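Local coordinates for insecticidal crystal protein Cry7Cal (Bacillus thuringiensis, PDB 5ZI1) that acts as an insecticidal toxin against locusts, probably by binding receptors on gut cells and forming pores, this chain being its three-domain toxin core, at residues S351-Q356 with E426-R431; Y379-S384 with P420-L425. All coordinates share one frame; numbering follows the deposited sequence.

Contact 1 of 2, residues S351-Q356 with E426-R431; sequences SKDIYQ and EEYGHR
The carboxylate of D353 is shared between Y428 and R431. On one oxygen, Y428 OH donates to D353 OD2 at 2.5 Å, into the anti lone pair of that oxygen, while the same hydroxyl accepts from G423 N. On the other, R431 NE donates to D353 OD1 at 2.9 Å in a salt bridge. D353 OD1 lies in the guanidinium plane, but the N-H reaches it from 49° above the carboxylate plane. Packing is tight beside this pair: Y355 CB sits over a face of the Y428 ring, 4.0 Å from its centroid, in a CH-pi contact. R431 CA adds a CA-H...O contact to I354 O at 3.2 Å. The less direct part runs through two ordered waters, although every touching residue is buried. Water 1 donates to D353 OD2 at 2.6 Å and accepts from R431 NH2, whereas R431 NH1 turns to T453 OG1. Water 2 lies between the strands, 2.8 Å from H430 O. With I354 also bonded to L432 through the backbone, and a classic beta bulge at Y355 and Q356 opposite Y379, this is a junction between two sheets of the beta-prism second domain of three-domain Cry toxins.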
ATOM      1  N   SER A 351     -20.977  -1.305   4.770  1.00 59.56           N
ATOM      2  CA  SER A 351     -21.333  -1.521   3.361  1.00 65.10           C
ATOM      3  C   SER A 351     -20.831  -0.412   2.451  1.00 61.41           C
ATOM      4  O   SER A 351     -20.980  -0.542   1.227  1.00 62.62           O
ATOM      5  CB  SER A 351     -22.844  -1.627   3.068  1.00 68.92           C
ATOM      6  OG  SER A 351     -23.576  -0.491   3.525  1.00 76.39           O
ATOM      7  N   LYS A 352     -20.312   0.691   2.977  1.00 56.59           N
ATOM      8  CA  LYS A 352     -19.956   1.840   2.159  1.00 53.88           C
ATOM      9  C   LYS A 352     -18.447   1.974   2.022  1.00 51.58           C
ATOM     10  O   LYS A 352     -17.712   1.858   3.006  1.00 47.12           O
ATOM     11  CB  LYS A 352     -20.508   3.130   2.763  1.00 50.95           C
ATOM     12  CG  LYS A 352     -22.022   3.160   2.893  1.00 57.73           C
ATOM     13  CD  LYS A 352     -22.491   4.514   3.410  1.00 56.40           C
ATOM     14  CE  LYS A 352     -24.018   4.608   3.462  1.00 59.19           C
ATOM     15  NZ  LYS A 352     -24.517   4.324   4.834  1.00 57.80           N
ATOM     16  N   ASP A 353     -17.989   2.259   0.808  1.00 48.16           N
ATOM     17  CA  ASP A 353     -16.668   2.835   0.611  1.00 49.76           C
ATOM     18  C   ASP A 353     -16.827   4.341   0.704  1.00 48.10           C
ATOM     19  O   ASP A 353     -17.403   4.959  -0.192  1.00 48.54           O
ATOM     20  CB  ASP A 353     -16.063   2.459  -0.736  1.00 48.37           C
ATOM     21  CG  ASP A 353     -15.377   1.136  -0.712  1.00 47.95           C
ATOM     22  OD1 ASP A 353     -15.270   0.520   0.384  1.00 43.54           O
ATOM     23  OD2 ASP A 353     -14.949   0.723  -1.808  1.00 45.92           O
ATOM     24  N   ILE A 354     -16.320   4.925   1.784  1.00 48.93           N
ATOM     25  CA  ILE A 354     -16.163   6.370   1.860  1.00 46.58           C
ATOM     26  C   ILE A 354     -14.900   6.722   1.087  1.00 48.07           C
ATOM     27  O   ILE A 354     -13.790   6.458   1.548  1.00 50.61           O
ATOM     28  CB  ILE A 354     -16.074   6.858   3.306  1.00 45.54           C
ATOM     29  CG1 ILE A 354     -17.270   6.336   4.105  1.00 48.09           C
ATOM     30  CG2 ILE A 354     -15.917   8.414   3.332  1.00 44.88           C
ATOM     31  CD1 ILE A 354     -18.633   6.776   3.537  1.00 51.42           C
ATOM     32  N   TYR A 355     -15.074   7.316  -0.092  1.00 48.69           N
ATOM     33  CA  TYR A 355     -13.995   7.676  -0.993  1.00 45.91           C
ATOM     34  C   TYR A 355     -13.560   9.134  -0.876  1.00 49.97           C
ATOM     35  O   TYR A 355     -12.597   9.528  -1.546  1.00 48.74           O
ATOM     36  CB  TYR A 355     -14.424   7.391  -2.437  1.00 49.53           C
ATOM     37  CG  TYR A 355     -15.656   8.175  -2.875  1.00 53.40           C
ATOM     38  CD1 TYR A 355     -15.539   9.474  -3.363  1.00 52.86           C
ATOM     39  CD2 TYR A 355     -16.936   7.618  -2.799  1.00 54.59           C
ATOM     40  CE1 TYR A 355     -16.648  10.204  -3.756  1.00 56.13           C
ATOM     41  CE2 TYR A 355     -18.055   8.341  -3.201  1.00 56.54           C
ATOM     42  CZ  TYR A 355     -17.898   9.640  -3.675  1.00 53.08           C
ATOM     43  OH  TYR A 355     -18.982  10.372  -4.087  1.00 56.16           O
ATOM     44  N   GLN A 356     -14.234   9.945  -0.059  1.00 51.99           N
ATOM     45  CA  GLN A 356     -13.877  11.356   0.048  1.00 50.61           C
ATOM     46  C   GLN A 356     -14.441  11.932   1.334  1.00 49.60           C
ATOM     47  O   GLN A 356     -15.518  11.534   1.781  1.00 54.53           O
ATOM     48  CB  GLN A 356     -14.404  12.152  -1.148  1.00 54.19           C
ATOM     49  CG  GLN A 356     -13.958  13.584  -1.161  1.00 54.40           C
ATOM     50  CD  GLN A 356     -14.531  14.364  -2.321  1.00 53.88           C
ATOM     51  OE1 GLN A 356     -13.784  14.836  -3.181  1.00 50.55           O
ATOM     52  NE2 GLN A 356     -15.858  14.523  -2.346  1.00 52.99           N
ATOM     53  N   GLU A 426      -9.885   2.561 -10.947  1.00 52.95           N
ATOM     54  CA  GLU A 426      -9.765   3.599 -11.958  1.00 56.23           C
ATOM     55  C   GLU A 426     -10.455   4.880 -11.515  1.00 60.65           C
ATOM     56  O   GLU A 426     -10.109   5.958 -12.008  1.00 64.38           O
ATOM     57  CB  GLU A 426     -10.355   3.106 -13.276  1.00 60.09           C
ATOM     58  CG  GLU A 426      -9.535   3.453 -14.492  1.00 66.74           C
ATOM     59  CD  GLU A 426      -9.667   2.397 -15.581  1.00 73.74           C
ATOM     60  OE1 GLU A 426     -10.691   1.679 -15.575  1.00 64.03           O
ATOM     61  OE2 GLU A 426      -8.734   2.256 -16.414  1.00 80.33           O
ATOM     62  N   GLU A 427     -11.404   4.789 -10.580  1.00 51.67           N
ATOM     63  CA  GLU A 427     -12.110   5.966 -10.085  1.00 63.15           C
ATOM     64  C   GLU A 427     -11.566   6.464  -8.752  1.00 56.28           C
ATOM     65  O   GLU A 427     -11.290   7.652  -8.615  1.00 57.01           O
ATOM     66  CB  GLU A 427     -13.614   5.673  -9.964  1.00 55.80           C
ATOM     67  CG  GLU A 427     -14.333   5.742 -11.293  1.00 61.92           C
ATOM     68  CD  GLU A 427     -15.823   5.489 -11.164  1.00 66.31           C
ATOM     69  OE1 GLU A 427     -16.230   4.310 -11.199  1.00 63.22           O
ATOM     70  OE2 GLU A 427     -16.583   6.471 -11.006  1.00 64.57           O
ATOM     71  N   TYR A 428     -11.419   5.585  -7.762  1.00 54.80           N
ATOM     72  CA  TYR A 428     -10.902   5.975  -6.458  1.00 50.43           C
ATOM     73  C   TYR A 428     -10.044   4.843  -5.914  1.00 53.62           C
ATOM     74  O   TYR A 428     -10.391   3.667  -6.060  1.00 52.41           O
ATOM     75  CB  TYR A 428     -12.027   6.325  -5.471  1.00 51.01           C
ATOM     76  CG  TYR A 428     -12.945   5.182  -5.072  1.00 46.78           C
ATOM     77  CD1 TYR A 428     -13.978   4.763  -5.903  1.00 46.24           C
ATOM     78  CD2 TYR A 428     -12.801   4.556  -3.846  1.00 47.07           C
ATOM     79  CE1 TYR A 428     -14.829   3.720  -5.533  1.00 48.43           C
ATOM     80  CE2 TYR A 428     -13.627   3.516  -3.468  1.00 51.93           C
ATOM     81  CZ  TYR A 428     -14.648   3.099  -4.310  1.00 54.37           C
ATOM     82  OH  TYR A 428     -15.474   2.057  -3.915  1.00 48.52           O
ATOM     83  N   GLY A 429      -8.919   5.199  -5.298  1.00 52.08           N
ATOM     84  CA  GLY A 429      -7.954   4.186  -4.901  1.00 50.09           C
ATOM     85  C   GLY A 429      -7.985   3.853  -3.427  1.00 46.46           C
ATOM     86  O   GLY A 429      -7.390   2.859  -3.002  1.00 43.23           O
ATOM     87  N   HIS A 430      -8.699   4.657  -2.638  1.00 42.46           N
ATOM     88  CA  HIS A 430      -8.651   4.527  -1.191  1.00 41.82           C
ATOM     89  C   HIS A 430     -10.043   4.705  -0.599  1.00 45.07           C
ATOM     90  O   HIS A 430     -10.922   5.345  -1.185  1.00 51.88           O
ATOM     91  CB  HIS A 430      -7.658   5.539  -0.583  1.00 46.12           C
ATOM     92  CG  HIS A 430      -6.212   5.223  -0.870  1.00 50.65           C
ATOM     93  ND1 HIS A 430      -5.571   5.630  -2.026  1.00 50.93           N
ATOM     94  CD2 HIS A 430      -5.290   4.530  -0.155  1.00 42.90           C
ATOM     95  CE1 HIS A 430      -4.319   5.208  -2.006  1.00 48.53           C
ATOM     96  NE2 HIS A 430      -4.122   4.537  -0.881  1.00 49.45           N
ATOM     97  N   ARG A 431     -10.228   4.139   0.591  1.00 40.89           N
ATOM     98  CA  ARG A 431     -11.476   4.220   1.328  1.00 44.44           C
ATOM     99  C   ARG A 431     -11.142   4.550   2.772  1.00 44.77           C
ATOM    100  O   ARG A 431     -10.087   4.162   3.277  1.00 41.05           O
ATOM    101  CB  ARG A 431     -12.279   2.892   1.269  1.00 46.35           C
ATOM    102  CG  ARG A 431     -11.838   1.885   2.322  1.00 42.49           C
ATOM    103  CD  ARG A 431     -12.663   0.631   2.364  1.00 41.53           C
ATOM    104  NE  ARG A 431     -12.568  -0.163   1.138  1.00 46.25           N
ATOM    105  CZ  ARG A 431     -11.513  -0.903   0.802  1.00 45.26           C
ATOM    106  NH1 ARG A 431     -10.430  -0.927   1.578  1.00 38.18           N
ATOM    107  NH2 ARG A 431     -11.533  -1.593  -0.325  1.00 47.46           N
TER
HETATM  108  O   HOH W   1     -14.348  -1.755  -1.306  1.00 56.16           O
HETATM  109  O   HOH W   2     -10.158   7.829  -2.307  1.00 53.49           O

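Contact 2 of 2, residues Y379-S384 with P420-L425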
ATOM      1  N   TYR A 379     -18.395  11.250   1.846  1.00 48.78           N
ATOM      2  CA  TYR A 379     -18.940  10.826   0.561  1.00 52.90           C
ATOM      3  C   TYR A 379     -18.727   9.323   0.406  1.00 55.32           C
ATOM      4  O   TYR A 379     -17.581   8.846   0.453  1.00 52.34           O
ATOM      5  CB  TYR A 379     -18.268  11.558  -0.596  1.00 55.91           C
ATOM      6  CG  TYR A 379     -18.387  13.065  -0.593  1.00 57.36           C
ATOM      7  CD1 TYR A 379     -17.645  13.843   0.295  1.00 55.64           C
ATOM      8  CD2 TYR A 379     -19.195  13.717  -1.518  1.00 60.47           C
ATOM      9  CE1 TYR A 379     -17.728  15.227   0.283  1.00 56.64           C
ATOM     10  CE2 TYR A 379     -19.287  15.114  -1.538  1.00 59.23           C
ATOM     11  CZ  TYR A 379     -18.553  15.862  -0.636  1.00 60.31           C
ATOM     12  OH  TYR A 379     -18.634  17.248  -0.648  1.00 61.03           O
ATOM     13  N   GLY A 380     -19.818   8.589   0.169  1.00 53.58           N
ATOM     14  CA  GLY A 380     -19.768   7.145   0.152  1.00 52.26           C
ATOM     15  C   GLY A 380     -20.432   6.552  -1.076  1.00 54.20           C
ATOM     16  O   GLY A 380     -21.198   7.205  -1.781  1.00 50.05           O
ATOM     17  N   ILE A 381     -20.122   5.281  -1.321  1.00 49.01           N
ATOM     18  CA  ILE A 381     -20.753   4.520  -2.396  1.00 50.52           C
ATOM     19  C   ILE A 381     -20.849   3.082  -1.937  1.00 54.10           C
ATOM     20  O   ILE A 381     -19.900   2.544  -1.361  1.00 58.63           O
ATOM     21  CB  ILE A 381     -19.970   4.640  -3.726  1.00 57.42           C
ATOM     22  CG1 ILE A 381     -20.751   3.971  -4.864  1.00 56.42           C
ATOM     23  CG2 ILE A 381     -18.519   4.073  -3.597  1.00 50.55           C
ATOM     24  CD1 ILE A 381     -20.113   4.102  -6.246  1.00 54.83           C
ATOM     25  N   ASN A 382     -21.986   2.451  -2.166  1.00 54.25           N
ATOM     26  CA  ASN A 382     -22.152   1.097  -1.652  1.00 55.00           C
ATOM     27  C   ASN A 382     -22.115   0.087  -2.791  1.00 54.11           C
ATOM     28  O   ASN A 382     -22.017   0.444  -3.968  1.00 53.35           O
ATOM     29  CB  ASN A 382     -23.433   0.968  -0.807  1.00 62.48           C
ATOM     30  CG  ASN A 382     -24.732   0.942  -1.632  1.00 58.16           C
ATOM     31  OD1 ASN A 382     -24.734   0.942  -2.868  1.00 57.32           O
ATOM     32  ND2 ASN A 382     -25.857   0.909  -0.918  1.00 61.43           N
ATOM     33  N   SER A 383     -22.214  -1.191  -2.415  1.00 57.69           N
ATOM     34  CA  SER A 383     -22.045  -2.285  -3.366  1.00 59.30           C
ATOM     35  C   SER A 383     -23.028  -2.217  -4.526  1.00 64.92           C
ATOM     36  O   SER A 383     -22.756  -2.797  -5.586  1.00 66.37           O
ATOM     37  CB  SER A 383     -22.194  -3.610  -2.637  1.00 62.97           C
ATOM     38  OG  SER A 383     -22.799  -3.379  -1.377  1.00 72.62           O
ATOM     39  N   SER A 384     -24.154  -1.521  -4.361  1.00 62.09           N
ATOM     40  CA  SER A 384     -25.101  -1.320  -5.445  1.00 57.11           C
ATOM     41  C   SER A 384     -24.755  -0.128  -6.326  1.00 57.62           C
ATOM     42  O   SER A 384     -25.514   0.166  -7.254  1.00 62.33           O
ATOM     43  CB  SER A 384     -26.507  -1.149  -4.877  1.00 60.37           C
ATOM     44  OG  SER A 384     -26.765  -2.131  -3.885  1.00 62.84           O
ATOM     45  N   PRO A 420     -20.791   6.408 -10.941  1.00 70.95           N
ATOM     46  CA  PRO A 420     -19.645   5.750 -10.307  1.00 66.35           C
ATOM     47  C   PRO A 420     -19.944   4.309  -9.930  1.00 65.93           C
ATOM     48  O   PRO A 420     -21.095   3.923  -9.720  1.00 68.47           O
ATOM     49  CB  PRO A 420     -19.386   6.612  -9.069  1.00 67.42           C
ATOM     50  CG  PRO A 420     -19.899   7.970  -9.457  1.00 66.00           C
ATOM     51  CD  PRO A 420     -21.139   7.668 -10.264  1.00 69.37           C
ATOM     52  N   ILE A 421     -18.879   3.515  -9.842  1.00 67.89           N
ATOM     53  CA  ILE A 421     -18.952   2.072  -9.632  1.00 63.62           C
ATOM     54  C   ILE A 421     -18.150   1.722  -8.383  1.00 62.94           C
ATOM     55  O   ILE A 421     -16.943   1.989  -8.316  1.00 65.11           O
ATOM     56  CB  ILE A 421     -18.426   1.291 -10.852  1.00 66.91           C
ATOM     57  CG1 ILE A 421     -19.105   1.770 -12.138  1.00 65.77           C
ATOM     58  CG2 ILE A 421     -18.594  -0.219 -10.658  1.00 63.94           C
ATOM     59  CD1 ILE A 421     -18.492   1.213 -13.405  1.00 64.99           C
ATOM     60  N   TYR A 422     -18.824   1.119  -7.406  1.00 58.50           N
ATOM     61  CA  TYR A 422     -18.192   0.563  -6.214  1.00 57.83           C
ATOM     62  C   TYR A 422     -17.031  -0.356  -6.576  1.00 61.27           C
ATOM     63  O   TYR A 422     -17.198  -1.313  -7.339  1.00 64.11           O
ATOM     64  CB  TYR A 422     -19.246  -0.216  -5.423  1.00 53.97           C
ATOM     65  CG  TYR A 422     -18.804  -0.867  -4.136  1.00 53.95           C
ATOM     66  CD1 TYR A 422     -18.827  -0.162  -2.940  1.00 51.38           C
ATOM     67  CD2 TYR A 422     -18.416  -2.206  -4.103  1.00 57.10           C
ATOM     68  CE1 TYR A 422     -18.452  -0.766  -1.744  1.00 54.80           C
ATOM     69  CE2 TYR A 422     -18.042  -2.823  -2.910  1.00 50.76           C
ATOM     70  CZ  TYR A 422     -18.061  -2.097  -1.737  1.00 55.46           C
ATOM     71  OH  TYR A 422     -17.691  -2.691  -0.552  1.00 62.36           O
ATOM     72  N   GLY A 423     -15.855  -0.071  -6.009  1.00 55.01           N
ATOM     73  CA  GLY A 423     -14.704  -0.928  -6.169  1.00 56.87           C
ATOM     74  C   GLY A 423     -13.793  -0.572  -7.319  1.00 54.69           C
ATOM     75  O   GLY A 423     -12.711  -1.150  -7.424  1.00 60.09           O
ATOM     76  N   ASP A 424     -14.177   0.381  -8.160  1.00 58.78           N
ATOM     77  CA  ASP A 424     -13.401   0.759  -9.341  1.00 58.32           C
ATOM     78  C   ASP A 424     -12.207   1.617  -8.922  1.00 55.37           C
ATOM     79  O   ASP A 424     -12.349   2.808  -8.628  1.00 55.50           O
ATOM     80  CB  ASP A 424     -14.305   1.493 -10.330  1.00 59.27           C
ATOM     81  CG  ASP A 424     -13.610   1.811 -11.644  1.00 63.95           C
ATOM     82  OD1 ASP A 424     -12.470   1.330 -11.860  1.00 65.53           O
ATOM     83  OD2 ASP A 424     -14.213   2.534 -12.466  1.00 61.68           O
ATOM     84  N   LEU A 425     -11.008   1.022  -8.915  1.00 54.85           N
ATOM     85  CA  LEU A 425      -9.798   1.797  -8.628  1.00 54.47           C
ATOM     86  C   LEU A 425      -9.457   2.794  -9.711  1.00 51.22           C
ATOM     87  O   LEU A 425      -8.784   3.783  -9.422  1.00 56.64           O
ATOM     88  CB  LEU A 425      -8.577   0.910  -8.418  1.00 55.62           C
ATOM     89  CG  LEU A 425      -8.866  -0.149  -7.384  1.00 59.42           C
ATOM     90  CD1 LEU A 425      -8.860  -1.547  -8.036  1.00 65.35           C
ATOM     91  CD2 LEU A 425      -7.899   0.019  -6.218  1.00 52.81           C
TER
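A type II beta turn, I421 to D424, presents the Y422 ring to I381, N382 and S383, where strand 369-382 gives way to a loop in the beta-prism domain. The turn is closed by D424 N to I421 O at 3.2 Å, and G423 fills its third position with a positive phi of 92°. Y422 CG is anti to the backbone N (chi1 -179°), projecting from the turn toward the strand. S383 CA lies over one face of the ring, 3.7 Å from the centroid, a CH-pi contact whose approach is close to the ring normal. I381 O comes instead to the edge, in the ring plane, 3.3 Å from Y422 CD1. At the base of the side chain, N382 O is 3.2 Å from Y422 CB.

I381 makes the second half of the contact. Its CG1 is anti to the backbone N and the chain continues extended, bringing CD1 to 3.8 Å from P420 CB and 3.5 Å from Y422 N. That amide hydrogen bonds to N385 OD1. On the strand side the backbone is bent by an Asx turn: S384 N donates to N382 OD1 at 2.9 Å, from 57° above the carbonyl plane, and V386 N bonds to the same oxygen.

The cross-segment chemistry is therefore van der Waals and CH-pi contact, with two carbonyl oxygens close to carbons of Y422, probably helped by the partial negative charge of I381 O at the ring edge. Polar ties come from outside the pair: strand 352-365 bonds the backbone of I381, and N385, next after S384, takes Y422 N.

Contacts 1 and 2 have centres 6 Å apart and share one pair of adjacent strands, 352-365 and 369-382. D353 N to I381 O and Q356 O to Y379 N, each 2.9 Å and probable hydrogen bonds, link their first segments. The second segments are consecutive in sequence, 420-425 leading directly into 426-431, and fold back on each other: E427 OE2 packs 3.2 Å from P420 CA, and E427 OE1 accepts from I421 N. The two contacts thus set the end of one loop and the start of strand 430-437 against the same pair of strands. Y422 also touches D353, so the aromatic packing of contact 2 borders the carboxylate of contact 1.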